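Local coordinates for protein sniffer CG10964-PA (Drosophila melanogaster, PDB 1SNY) that probably reduces carbonyl compounds with NADPH, as a Rossmann-fold member of the short-chain dehydrogenase/reductase family that binds NADP in a dinucleotide pocket, at residues I94-N108 and L141-A155. Sequence-based numbering, arbitrary orientation.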
ATOM      1  N   ILE A  94      -7.224  28.258  -5.792  1.00 31.95           N
ATOM      2  CA  ILE A  94      -5.822  28.356  -6.162  1.00 31.48           C
ATOM      3  C   ILE A  94      -5.676  28.999  -7.535  1.00 33.04           C
ATOM      4  O   ILE A  94      -4.962  29.989  -7.692  1.00 34.64           O
ATOM      5  CB  ILE A  94      -5.143  26.965  -6.178  1.00 29.82           C
ATOM      6  CG1 ILE A  94      -5.114  26.392  -4.759  1.00 30.67           C
ATOM      7  CG2 ILE A  94      -3.725  27.077  -6.734  1.00 25.09           C
ATOM      8  CD1 ILE A  94      -4.535  24.986  -4.666  1.00 29.39           C
ATOM      9  N   GLU A  95      -6.365  28.441  -8.525  1.00 34.99           N
ATOM     10  CA  GLU A  95      -6.290  28.953  -9.888  1.00 38.43           C
ATOM     11  C   GLU A  95      -6.622  30.443  -9.963  1.00 39.02           C
ATOM     12  O   GLU A  95      -6.006  31.185 -10.727  1.00 38.86           O
ATOM     13  CB  GLU A  95      -7.230  28.159 -10.800  1.00 40.62           C
ATOM     14  CG  GLU A  95      -7.031  28.441 -12.283  1.00 45.56           C
ATOM     15  CD  GLU A  95      -7.829  27.502 -13.167  1.00 48.24           C
ATOM     16  OE1 GLU A  95      -9.076  27.489 -13.059  1.00 51.82           O
ATOM     17  OE2 GLU A  95      -7.209  26.773 -13.971  1.00 49.13           O
ATOM     18  N   GLY A  96      -7.592  30.878  -9.166  1.00 39.84           N
ATOM     19  CA  GLY A  96      -7.967  32.279  -9.175  1.00 40.33           C
ATOM     20  C   GLY A  96      -6.805  33.172  -8.788  1.00 41.81           C
ATOM     21  O   GLY A  96      -6.656  34.282  -9.308  1.00 42.91           O
ATOM     22  N   VAL A  97      -5.966  32.682  -7.882  1.00 41.02           N
ATOM     23  CA  VAL A  97      -4.821  33.445  -7.415  1.00 40.25           C
ATOM     24  C   VAL A  97      -3.600  33.325  -8.324  1.00 40.51           C
ATOM     25  O   VAL A  97      -2.995  34.334  -8.690  1.00 39.74           O
ATOM     26  CB  VAL A  97      -4.425  33.013  -5.982  1.00 40.65           C
ATOM     27  CG1 VAL A  97      -3.210  33.793  -5.513  1.00 41.15           C
ATOM     28  CG2 VAL A  97      -5.593  33.237  -5.034  1.00 40.94           C
ATOM     29  N   THR A  98      -3.245  32.098  -8.695  1.00 40.19           N
ATOM     30  CA  THR A  98      -2.076  31.867  -9.543  1.00 40.04           C
ATOM     31  C   THR A  98      -2.328  32.117 -11.025  1.00 41.74           C
ATOM     32  O   THR A  98      -1.458  32.624 -11.731  1.00 42.23           O
ATOM     33  CB  THR A  98      -1.553  30.431  -9.383  1.00 38.82           C
ATOM     34  OG1 THR A  98      -2.554  29.507  -9.823  1.00 36.70           O
ATOM     35  CG2 THR A  98      -1.212  30.149  -7.927  1.00 38.39           C
ATOM     36  N   LYS A  99      -3.513  31.742 -11.495  1.00 43.18           N
ATOM     37  CA  LYS A  99      -3.887  31.927 -12.896  1.00 44.96           C
ATOM     38  C   LYS A  99      -2.986  31.162 -13.867  1.00 44.12           C
ATOM     39  O   LYS A  99      -2.711  29.978 -13.672  1.00 45.82           O
ATOM     40  CB  LYS A  99      -3.880  33.420 -13.240  1.00 46.46           C
ATOM     41  CG  LYS A  99      -4.748  34.261 -12.313  1.00 49.60           C
ATOM     42  CD  LYS A  99      -4.631  35.744 -12.628  1.00 52.08           C
ATOM     43  CE  LYS A  99      -5.360  36.588 -11.594  1.00 52.92           C
ATOM     44  NZ  LYS A  99      -5.269  38.044 -11.905  1.00 54.29           N
ATOM     45  N   ASP A 100      -2.524  31.849 -14.905  1.00 44.01           N
ATOM     46  CA  ASP A 100      -1.677  31.244 -15.932  1.00 42.53           C
ATOM     47  C   ASP A 100      -0.318  30.748 -15.455  1.00 40.06           C
ATOM     48  O   ASP A 100       0.435  30.177 -16.237  1.00 39.76           O
ATOM     49  CB  ASP A 100      -1.464  32.231 -17.081  1.00 46.05           C
ATOM     50  CG  ASP A 100      -0.731  33.477 -16.639  1.00 48.72           C
ATOM     51  OD1 ASP A 100      -1.265  34.206 -15.772  1.00 51.20           O
ATOM     52  OD2 ASP A 100       0.382  33.723 -17.150  1.00 50.96           O
ATOM     53  N   GLN A 101       0.013  30.974 -14.190  1.00 37.25           N
ATOM     54  CA  GLN A 101       1.292  30.498 -13.681  1.00 35.48           C
ATOM     55  C   GLN A 101       1.170  29.119 -13.042  1.00 32.57           C
ATOM     56  O   GLN A 101       2.179  28.486 -12.740  1.00 33.26           O
ATOM     57  CB  GLN A 101       1.883  31.491 -12.679  1.00 36.38           C
ATOM     58  CG  GLN A 101       2.435  32.739 -13.342  1.00 40.17           C
ATOM     59  CD  GLN A 101       3.370  32.405 -14.496  1.00 41.66           C
ATOM     60  OE1 GLN A 101       4.449  31.846 -14.298  1.00 44.05           O
ATOM     61  NE2 GLN A 101       2.949  32.737 -15.711  1.00 41.63           N
ATOM     62  N   GLY A 102      -0.067  28.665 -12.844  1.00 28.31           N
ATOM     63  CA  GLY A 102      -0.314  27.360 -12.250  1.00 26.43           C
ATOM     64  C   GLY A 102       0.243  27.188 -10.845  1.00 26.03           C
ATOM     65  O   GLY A 102       0.532  28.166 -10.151  1.00 25.51           O
ATOM     66  N   LEU A 103       0.395  25.934 -10.427  1.00 23.69           N
ATOM     67  CA  LEU A 103       0.921  25.610  -9.105  1.00 22.50           C
ATOM     68  C   LEU A 103       2.235  24.869  -9.303  1.00 22.38           C
ATOM     69  O   LEU A 103       2.261  23.824  -9.949  1.00 21.46           O
ATOM     70  CB  LEU A 103      -0.048  24.697  -8.366  1.00 21.02           C
ATOM     71  CG  LEU A 103       0.371  24.241  -6.967  1.00 21.63           C
ATOM     72  CD1 LEU A 103       0.331  25.429  -6.020  1.00 22.01           C
ATOM     73  CD2 LEU A 103      -0.562  23.125  -6.488  1.00 23.54           C
ATOM     74  N   ASN A 104       3.325  25.396  -8.759  1.00 21.54           N
ATOM     75  CA  ASN A 104       4.605  24.719  -8.925  1.00 21.06           C
ATOM     76  C   ASN A 104       4.761  23.470  -8.082  1.00 21.79           C
ATOM     77  O   ASN A 104       5.339  22.488  -8.537  1.00 21.99           O
ATOM     78  CB  ASN A 104       5.768  25.652  -8.595  1.00 21.62           C
ATOM     79  CG  ASN A 104       5.790  26.869  -9.474  1.00 24.35           C
ATOM     80  OD1 ASN A 104       5.478  27.975  -9.027  1.00 25.65           O
ATOM     81  ND2 ASN A 104       6.147  26.677 -10.745  1.00 21.65           N
ATOM     82  N   VAL A 105       4.260  23.494  -6.850  1.00 21.63           N
ATOM     83  CA  VAL A 105       4.445  22.329  -5.994  1.00 20.66           C
ATOM     84  C   VAL A 105       3.272  21.925  -5.143  1.00 20.57           C
ATOM     85  O   VAL A 105       2.639  22.764  -4.498  1.00 21.25           O
ATOM     86  CB  VAL A 105       5.657  22.529  -5.033  1.00 22.82           C
ATOM     87  CG1 VAL A 105       5.807  21.323  -4.112  1.00 23.79           C
ATOM     88  CG2 VAL A 105       6.941  22.752  -5.842  1.00 20.92           C
ATOM     89  N   LEU A 106       2.979  20.627  -5.157  1.00 18.69           N
ATOM     90  CA  LEU A 106       1.931  20.075  -4.320  1.00 19.00           C
ATOM     91  C   LEU A 106       2.717  19.268  -3.309  1.00 19.81           C
ATOM     92  O   LEU A 106       3.434  18.333  -3.681  1.00 20.32           O
ATOM     93  CB  LEU A 106       0.993  19.143  -5.101  1.00 16.46           C
ATOM     94  CG  LEU A 106       0.163  18.181  -4.230  1.00 19.65           C
ATOM     95  CD1 LEU A 106      -0.757  18.975  -3.308  1.00 19.36           C
ATOM     96  CD2 LEU A 106      -0.644  17.235  -5.113  1.00 16.28           C
ATOM     97  N   PHE A 107       2.607  19.640  -2.040  1.00 19.81           N
ATOM     98  CA  PHE A 107       3.318  18.924  -0.999  1.00 22.23           C
ATOM     99  C   PHE A 107       2.318  18.235  -0.084  1.00 22.03           C
ATOM    100  O   PHE A 107       1.776  18.858   0.835  1.00 23.22           O
ATOM    101  CB  PHE A 107       4.209  19.887  -0.206  1.00 23.88           C
ATOM    102  CG  PHE A 107       5.326  19.209   0.548  1.00 27.44           C
ATOM    103  CD1 PHE A 107       6.524  19.879   0.781  1.00 29.13           C
ATOM    104  CD2 PHE A 107       5.183  17.910   1.025  1.00 26.31           C
ATOM    105  CE1 PHE A 107       7.561  19.266   1.476  1.00 29.79           C
ATOM    106  CE2 PHE A 107       6.219  17.285   1.726  1.00 28.69           C
ATOM    107  CZ  PHE A 107       7.406  17.963   1.950  1.00 29.10           C
ATOM    108  N   ASN A 108       2.063  16.955  -0.372  1.00 20.50           N
ATOM    109  CA  ASN A 108       1.153  16.117   0.404  1.00 21.19           C
ATOM    110  C   ASN A 108       1.829  15.811   1.731  1.00 23.14           C
ATOM    111  O   ASN A 108       2.668  14.914   1.811  1.00 23.11           O
ATOM    112  CB  ASN A 108       0.876  14.796  -0.334  1.00 20.06           C
ATOM    113  CG  ASN A 108      -0.174  14.935  -1.419  1.00 25.68           C
ATOM    114  OD1 ASN A 108      -1.251  15.472  -1.180  1.00 25.51           O
ATOM    115  ND2 ASN A 108       0.129  14.433  -2.616  1.00 22.47           N
ATOM    116  N   LEU A 141      -5.718  14.280  -4.405  1.00 16.57           N
ATOM    117  CA  LEU A 141      -5.338  15.687  -4.445  1.00 19.11           C
ATOM    118  C   LEU A 141      -4.401  15.895  -5.632  1.00 20.02           C
ATOM    119  O   LEU A 141      -4.461  16.920  -6.307  1.00 20.29           O
ATOM    120  CB  LEU A 141      -4.648  16.119  -3.143  1.00 19.37           C
ATOM    121  CG  LEU A 141      -4.377  17.627  -3.033  1.00 21.64           C
ATOM    122  CD1 LEU A 141      -5.654  18.409  -3.352  1.00 24.10           C
ATOM    123  CD2 LEU A 141      -3.893  17.974  -1.637  1.00 21.45           C
ATOM    124  N   ALA A 142      -3.533  14.916  -5.886  1.00 21.28           N
ATOM    125  CA  ALA A 142      -2.612  15.015  -7.012  1.00 21.64           C
ATOM    126  C   ALA A 142      -3.460  15.144  -8.268  1.00 23.12           C
ATOM    127  O   ALA A 142      -3.216  16.004  -9.111  1.00 22.51           O
ATOM    128  CB  ALA A 142      -1.727  13.765  -7.092  1.00 22.94           C
ATOM    129  N   LYS A 143      -4.475  14.289  -8.366  1.00 23.39           N
ATOM    130  CA  LYS A 143      -5.388  14.286  -9.508  1.00 23.38           C
ATOM    131  C   LYS A 143      -6.005  15.662  -9.734  1.00 21.87           C
ATOM    132  O   LYS A 143      -5.982  16.195 -10.852  1.00 20.61           O
ATOM    133  CB  LYS A 143      -6.509  13.254  -9.289  1.00 22.10           C
ATOM    134  CG  LYS A 143      -7.617  13.303 -10.349  1.00 26.63           C
ATOM    135  CD  LYS A 143      -8.802  12.403  -9.991  1.00 26.32           C
ATOM    136  CE  LYS A 143      -9.911  12.534 -11.030  1.00 30.08           C
ATOM    137  NZ  LYS A 143     -11.079  11.653 -10.745  1.00 28.98           N
ATOM    138  N   ALA A 144      -6.546  16.237  -8.666  1.00 23.64           N
ATOM    139  CA  ALA A 144      -7.195  17.540  -8.738  1.00 23.80           C
ATOM    140  C   ALA A 144      -6.251  18.671  -9.127  1.00 24.32           C
ATOM    141  O   ALA A 144      -6.620  19.560  -9.887  1.00 22.16           O
ATOM    142  CB  ALA A 144      -7.860  17.861  -7.404  1.00 24.57           C
ATOM    143  N   CYS A 145      -5.030  18.633  -8.609  1.00 22.82           N
ATOM    144  CA  CYS A 145      -4.045  19.666  -8.896  1.00 23.70           C
ATOM    145  C   CYS A 145      -3.352  19.512 -10.238  1.00 24.05           C
ATOM    146  O   CYS A 145      -2.630  20.412 -10.664  1.00 25.48           O
ATOM    147  CB  CYS A 145      -2.975  19.688  -7.800  1.00 22.38           C
ATOM    148  SG  CYS A 145      -3.556  20.194  -6.176  1.00 24.36           S
ATOM    149  N   LEU A 146      -3.566  18.388 -10.912  1.00 25.17           N
ATOM    150  CA  LEU A 146      -2.897  18.148 -12.190  1.00 25.12           C
ATOM    151  C   LEU A 146      -2.981  19.307 -13.191  1.00 23.89           C
ATOM    152  O   LEU A 146      -1.972  19.701 -13.775  1.00 21.42           O
ATOM    153  CB  LEU A 146      -3.413  16.851 -12.827  1.00 26.64           C
ATOM    154  CG  LEU A 146      -2.323  16.035 -13.541  1.00 30.97           C
ATOM    155  CD1 LEU A 146      -1.138  15.807 -12.597  1.00 30.18           C
ATOM    156  CD2 LEU A 146      -2.884  14.696 -13.987  1.00 30.31           C
ATOM    157  N   PRO A 147      -4.183  19.872 -13.403  1.00 24.80           N
ATOM    158  CA  PRO A 147      -4.277  20.984 -14.356  1.00 25.40           C
ATOM    159  C   PRO A 147      -3.346  22.138 -13.980  1.00 24.50           C
ATOM    160  O   PRO A 147      -2.644  22.689 -14.837  1.00 27.74           O
ATOM    161  CB  PRO A 147      -5.756  21.369 -14.285  1.00 25.90           C
ATOM    162  CG  PRO A 147      -6.421  20.042 -14.031  1.00 25.33           C
ATOM    163  CD  PRO A 147      -5.523  19.437 -12.968  1.00 25.62           C
ATOM    164  N   LEU A 148      -3.337  22.490 -12.698  1.00 23.42           N
ATOM    165  CA  LEU A 148      -2.490  23.568 -12.197  1.00 22.88           C
ATOM    166  C   LEU A 148      -1.002  23.230 -12.320  1.00 22.40           C
ATOM    167  O   LEU A 148      -0.187  24.089 -12.663  1.00 20.99           O
ATOM    168  CB  LEU A 148      -2.815  23.854 -10.731  1.00 24.93           C
ATOM    169  CG  LEU A 148      -4.095  24.664 -10.477  1.00 26.04           C
ATOM    170  CD1 LEU A 148      -4.467  24.619  -9.017  1.00 26.35           C
ATOM    171  CD2 LEU A 148      -3.876  26.095 -10.926  1.00 28.13           C
ATOM    172  N   LEU A 149      -0.652  21.984 -12.024  1.00 21.87           N
ATOM    173  CA  LEU A 149       0.741  21.547 -12.094  1.00 19.89           C
ATOM    174  C   LEU A 149       1.254  21.549 -13.530  1.00 20.56           C
ATOM    175  O   LEU A 149       2.418  21.864 -13.787  1.00 22.42           O
ATOM    176  CB  LEU A 149       0.887  20.145 -11.472  1.00 17.05           C
ATOM    177  CG  LEU A 149       0.741  20.036  -9.946  1.00 15.09           C
ATOM    178  CD1 LEU A 149       0.585  18.578  -9.556  1.00 19.02           C
ATOM    179  CD2 LEU A 149       1.965  20.663  -9.248  1.00 16.35           C
ATOM    180  N   LYS A 150       0.386  21.200 -14.472  1.00 20.81           N
ATOM    181  CA  LYS A 150       0.778  21.174 -15.872  1.00 23.40           C
ATOM    182  C   LYS A 150       0.944  22.585 -16.415  1.00 24.22           C
ATOM    183  O   LYS A 150       1.813  22.830 -17.254  1.00 24.54           O
ATOM    184  CB  LYS A 150      -0.254  20.407 -16.704  1.00 22.32           C
ATOM    185  CG  LYS A 150      -0.261  18.923 -16.423  1.00 25.77           C
ATOM    186  CD  LYS A 150      -1.352  18.212 -17.206  1.00 27.77           C
ATOM    187  CE  LYS A 150      -1.339  16.711 -16.937  1.00 28.43           C
ATOM    188  NZ  LYS A 150      -2.508  16.037 -17.568  1.00 32.32           N
ATOM    189  N   LYS A 151       0.110  23.511 -15.949  1.00 24.35           N
ATOM    190  CA  LYS A 151       0.225  24.892 -16.409  1.00 26.69           C
ATOM    191  C   LYS A 151       1.560  25.451 -15.935  1.00 26.55           C
ATOM    192  O   LYS A 151       2.258  26.139 -16.684  1.00 28.02           O
ATOM    193  CB  LYS A 151      -0.918  25.747 -15.858  1.00 29.42           C
ATOM    194  CG  LYS A 151      -2.267  25.424 -16.466  1.00 34.10           C
ATOM    195  CD  LYS A 151      -3.357  26.332 -15.926  1.00 37.73           C
ATOM    196  CE  LYS A 151      -4.699  25.991 -16.545  1.00 39.17           C
ATOM    197  NZ  LYS A 151      -5.784  26.851 -16.002  1.00 41.93           N
ATOM    198  N   ALA A 152       1.919  25.142 -14.691  1.00 25.02           N
ATOM    199  CA  ALA A 152       3.172  25.619 -14.122  1.00 25.73           C
ATOM    200  C   ALA A 152       4.338  24.978 -14.856  1.00 25.76           C
ATOM    201  O   ALA A 152       5.340  25.638 -15.131  1.00 26.10           O
ATOM    202  CB  ALA A 152       3.245  25.287 -12.638  1.00 23.24           C
ATOM    203  N   ALA A 153       4.200  23.695 -15.178  1.00 26.45           N
ATOM    204  CA  ALA A 153       5.254  22.971 -15.888  1.00 27.28           C
ATOM    205  C   ALA A 153       5.465  23.565 -17.272  1.00 29.14           C
ATOM    206  O   ALA A 153       6.596  23.666 -17.746  1.00 30.11           O
ATOM    207  CB  ALA A 153       4.892  21.495 -16.007  1.00 27.86           C
ATOM    208  N   LYS A 154       4.371  23.957 -17.916  1.00 30.57           N
ATOM    209  CA  LYS A 154       4.440  24.549 -19.248  1.00 33.24           C
ATOM    210  C   LYS A 154       5.013  25.962 -19.170  1.00 33.36           C
ATOM    211  O   LYS A 154       5.875  26.342 -19.967  1.00 34.45           O
ATOM    212  CB  LYS A 154       3.042  24.586 -19.878  1.00 33.75           C
ATOM    213  CG  LYS A 154       2.974  25.261 -21.246  1.00 36.55           C
ATOM    214  CD  LYS A 154       3.839  24.550 -22.276  1.00 39.82           C
ATOM    215  CE  LYS A 154       3.719  25.208 -23.650  1.00 40.51           C
ATOM    216  NZ  LYS A 154       4.592  24.545 -24.665  1.00 41.61           N
ATOM    217  N   ALA A 155       4.539  26.734 -18.198  1.00 32.69           N
ATOM    218  CA  ALA A 155       4.998  28.106 -18.022  1.00 33.77           C
ATOM    219  C   ALA A 155       6.495  28.168 -17.776  1.00 34.50           C
ATOM    220  O   ALA A 155       7.130  29.184 -18.042  1.00 34.43           O
ATOM    221  CB  ALA A 155       4.251  28.759 -16.862  1.00 32.85           C
TER
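Gly102 and Leu103 meet helix 124-155 where the chain passes from helix 87-98 to strand 105-108. Leu103 N donates to Leu148 O (3.0 Å), which also accepts from Ala152 N on the opposite face of the carbonyl plane. Gly102 CA makes a CA-H...O contact with Leu148 O at 3.3 Å; a side chain there would run into the helix backbone, which together with its positive phi explains the glycine.

Around this bond the packing is close. With CG of Leu148 anti to its carbonyl carbon (chi1 -77°), CD1 presses on CG2 of Ile94 at a tight 3.4 Å, while CD2 lies over CA and CB of Glu95 and beside Thr98 OG1. Leu103 O, buried and without a polar partner, is faced by Ala152 CB and by CD2 of Leu149. Farther along, Leu106 forks onto the helix, CD1 against Leu141 CD2 (3.7 Å) and CD2 over Ala142 CA (3.5 Å). The side chains of Asn108 and Leu141 run past each other in opposite directions, OD1 beside CD2, while Asn108 ND2 hydrogen-bonds Asn170 OD1.

The solvent side is sparser. Extended chains of Glu95 and Lys151 cross at about a right angle to form a salt bridge, Glu95 OE2 to Lys151 NZ modelled at a doubtfully short 2.5 Å. Cutting Glu95 back to an alanine here would probably leave the Lys151 ammonium without its mate, its long chain able to swing into solvent.

Helix 87-98 and strand 105-108 end a beta-alpha-beta crossover of the Rossmann fold; helix 124-155 packs on the same sheet face, segments 94-98 and 141-155 nearly parallel (13°). The Leu103 bond thus satisfies a buried N-H at the turn into the strand, charges stay at the margin, and the Asn108 end lies toward the NADP site, where Leu141 neighbours NADP-binding Leu81.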